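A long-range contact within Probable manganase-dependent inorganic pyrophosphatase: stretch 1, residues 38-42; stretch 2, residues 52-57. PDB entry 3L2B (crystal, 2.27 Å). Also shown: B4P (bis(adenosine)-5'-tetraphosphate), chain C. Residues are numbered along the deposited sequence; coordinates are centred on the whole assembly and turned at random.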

# COMPACT_ATOMS: atom_id res chain seq x y z
N LEU A 38 -5.16 16.91 4.53
CA LEU A 38 -6.23 16.19 5.22
C LEU A 38 -5.77 14.80 5.66
O LEU A 38 -4.92 14.20 5.02
CB LEU A 38 -7.45 16.10 4.30
CG LEU A 38 -7.97 17.44 3.78
CD1 LEU A 38 -9.00 17.21 2.69
CD2 LEU A 38 -8.55 18.29 4.91
N LYS A 39 -6.31 14.33 6.78
CA LYS A 39 -6.07 12.97 7.26
C LYS A 39 -7.26 12.10 6.89
O LYS A 39 -7.19 10.87 6.83
CB LYS A 39 -5.87 12.95 8.79
CG LYS A 39 -4.88 14.02 9.28
CD LYS A 39 -4.62 13.99 10.81
CE LYS A 39 -5.83 14.43 11.61
NZ LYS A 39 -5.62 14.25 13.07
N SER A 40 -8.37 12.77 6.64
CA SER A 40 -9.55 12.11 6.08
C SER A 40 -10.33 13.06 5.21
O SER A 40 -10.09 14.28 5.19
CB SER A 40 -10.44 11.57 7.17
OG SER A 40 -11.02 12.65 7.85
N ILE A 41 -11.25 12.47 4.45
CA ILE A 41 -12.02 13.22 3.46
C ILE A 41 -13.34 12.52 3.18
O ILE A 41 -13.38 11.31 2.97
CB ILE A 41 -11.23 13.44 2.16
CG1 ILE A 41 -11.94 14.46 1.26
CG2 ILE A 41 -11.01 12.12 1.45
CD1 ILE A 41 -11.21 14.75 -0.05
N PRO A 42 -14.44 13.27 3.24
CA PRO A 42 -15.75 12.66 3.01
C PRO A 42 -16.01 12.25 1.55
O PRO A 42 -15.50 12.84 0.61
CB PRO A 42 -16.72 13.75 3.47
CG PRO A 42 -15.95 15.04 3.29
CD PRO A 42 -14.52 14.71 3.55
N GLY A 52 -19.76 8.00 2.78
CA GLY A 52 -18.73 7.53 3.71
C GLY A 52 -17.55 8.46 3.87
O GLY A 52 -17.61 9.66 3.57
N MET A 53 -16.45 7.88 4.34
CA MET A 53 -15.22 8.62 4.63
C MET A 53 -13.95 7.81 4.33
O MET A 53 -13.87 6.61 4.61
CB MET A 53 -15.22 9.06 6.09
CG MET A 53 -14.01 9.90 6.47
SD MET A 53 -13.75 9.93 8.27
CE MET A 53 -14.34 11.57 8.69
N LEU A 54 -12.99 8.51 3.73
CA LEU A 54 -11.69 7.97 3.41
C LEU A 54 -10.59 8.48 4.37
O LEU A 54 -10.42 9.67 4.56
CB LEU A 54 -11.30 8.33 1.98
CG LEU A 54 -10.11 7.48 1.51
CD1 LEU A 54 -10.54 6.03 1.31
CD2 LEU A 54 -9.43 8.07 0.26
N SER A 55 -9.86 7.56 4.96
CA SER A 55 -8.65 7.93 5.72
C SER A 55 -7.46 7.10 5.29
O SER A 55 -7.59 6.11 4.55
CB SER A 55 -8.86 7.63 7.18
OG SER A 55 -8.63 6.24 7.35
N THR A 56 -6.29 7.44 5.82
CA THR A 56 -5.11 6.61 5.56
C THR A 56 -5.19 5.25 6.25
O THR A 56 -4.48 4.35 5.86
CB THR A 56 -3.78 7.28 5.90
OG1 THR A 56 -3.70 7.48 7.31
CG2 THR A 56 -3.64 8.62 5.16
N SER A 57 -6.06 5.10 7.25
CA SER A 57 -6.33 3.78 7.85
C SER A 57 -7.04 2.82 6.90
O SER A 57 -6.69 1.64 6.83
CB SER A 57 -7.13 3.93 9.13
OG SER A 57 -8.50 4.24 8.87
PA B4P C . -8.99 9.21 14.37
O1A B4P C . -9.05 8.61 15.71
O2A B4P C . -9.93 10.48 14.17
O3A B4P C . -7.45 9.46 14.08
PB B4P C . -6.78 10.45 13.03
O1B B4P C . -6.95 11.86 13.44
O2B B4P C . -7.28 10.13 11.55
O3B B4P C . -5.26 9.96 13.19
PG B4P C . -4.26 10.59 14.28
O1G B4P C . -5.00 10.73 15.56
O2G B4P C . -2.89 9.79 14.37
O3G B4P C . -3.86 12.00 13.65
PD B4P C . -2.72 12.89 14.36
O1D B4P C . -2.96 14.32 14.08
O2D B4P C . -2.62 12.54 15.92
O5E B4P C . -9.51 8.11 13.34
C5E B4P C . -8.70 6.97 13.04
C4E B4P C . -9.35 6.25 11.87
O4E B4P C . -10.72 6.00 12.16
C3E B4P C . -9.35 7.13 10.63
O3E B4P C . -8.28 6.76 9.80
C2E B4P C . -10.69 6.91 9.98
O2E B4P C . -10.61 5.86 9.03
C1E B4P C . -11.60 6.47 11.10
N9A B4P C . -12.47 7.62 11.44
C8A B4P C . -12.07 8.90 11.63
N7A B4P C . -13.13 9.72 11.90
C5A B4P C . -14.23 8.96 11.90
C6A B4P C . -15.66 9.17 12.10
N6A B4P C . -16.15 10.38 12.40
N1A B4P C . -16.50 8.11 11.98
C2A B4P C . -16.03 6.89 11.70
N3A B4P C . -14.74 6.63 11.49
C4A B4P C . -13.79 7.59 11.57
O5F B4P C . -1.43 12.38 13.59
C5F B4P C . -1.36 12.52 12.18
C4F B4P C . -0.06 11.93 11.71
O4F B4P C . 1.02 12.72 12.23
C3F B4P C . 0.11 10.52 12.23
O3F B4P C . -0.24 9.57 11.22
C2F B4P C . 1.58 10.44 12.59
O2F B4P C . 2.25 9.96 11.44
C1F B4P C . 1.98 11.88 12.89
N9B B4P C . 2.00 12.03 14.36
C8B B4P C . 1.12 11.54 15.25
N7B B4P C . 1.50 11.85 16.51
C5B B4P C . 2.64 12.54 16.45
C6B B4P C . 3.56 13.16 17.42
N6B B4P C . 3.33 13.09 18.74
N1B B4P C . 4.64 13.78 16.94
C2B B4P C . 4.90 13.86 15.62
N3B B4P C . 4.11 13.31 14.69
C4B B4P C . 2.98 12.65 15.03

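How does the contact begin at the loop end of stretch 1? Leu38 stays out of reach, so the first touch comes from the backbone of Lys39, whose O lies 3.5 Å from Ser55 CA in a CA-H...O contact. The lysine side chain takes no part in this; its end leads away from stretch 2 and carries NZ to the tetraphosphate of B4P, where it donates hydrogen bonds to O1B at 2.8 Å, O3G at 2.9 Å and O1D at 2.8 Å. A long, positively charged chain suits this place, because it can reach out from the loop beside the strand pair and meet the negative charge of the phosphates.

What does Ser40 face once the strand has started? It pairs with Ser55 in an antiparallel, non-hydrogen-bonded position, the two CA atoms 4.3 Å apart. Their side chains share one face of the sheet, and the non-hydrogen-bonded pairing brings Ser40 CB to 4.2 Å from Ser55 CB. Ser40 OG also lies 3.6 Å from Met53 CE, while Ser40 CA makes a CA-H...O contact of 3.0 Å with Leu54 O. Across from it, Ser55 does a second job as the N-cap of the following helix: its OG accepts a weak bond from Ser57 N at 2.8 Å and another hydrogen bond from Ser57 OG at 2.5 Å.

Where do the strands hydrogen-bond to each other? Both bonds belong to Ile41 and Leu54. Ile41 N donates to Leu54 O at 2.9 Å with an angle of 141°, and Leu54 N returns a straighter bond to Ile41 O, also 2.9 Å, at 175°. The same register puts both side chains on the other face of the sheet from Ser40 and Ser55, where Ile41 CG2 meets Leu54 CB at 3.8 Å. Both residues are buried, and their branched apolar side chains suit a buried place, where they pack on each other.

How does Pro42 continue the pairing without an N-H to give? It sits opposite Met53 in a non-hydrogen-bonded pair, CA to CA 4.4 Å, a position that asks for no cross-strand donor. Pro42 CA instead makes a CA-H...O contact of 3.6 Å with Gly52 O. The Met53 side chain lies on the same face as Pro42 and Ser40; with chi1 and chi2 both t the chain runs out extended as far as SD, which lies 3.7 Å from B4P N7A, and chi3 of -104° sets the direction of CE, which lies near Ser40. Altogether the two stretches bury 310 Å², counting both sides.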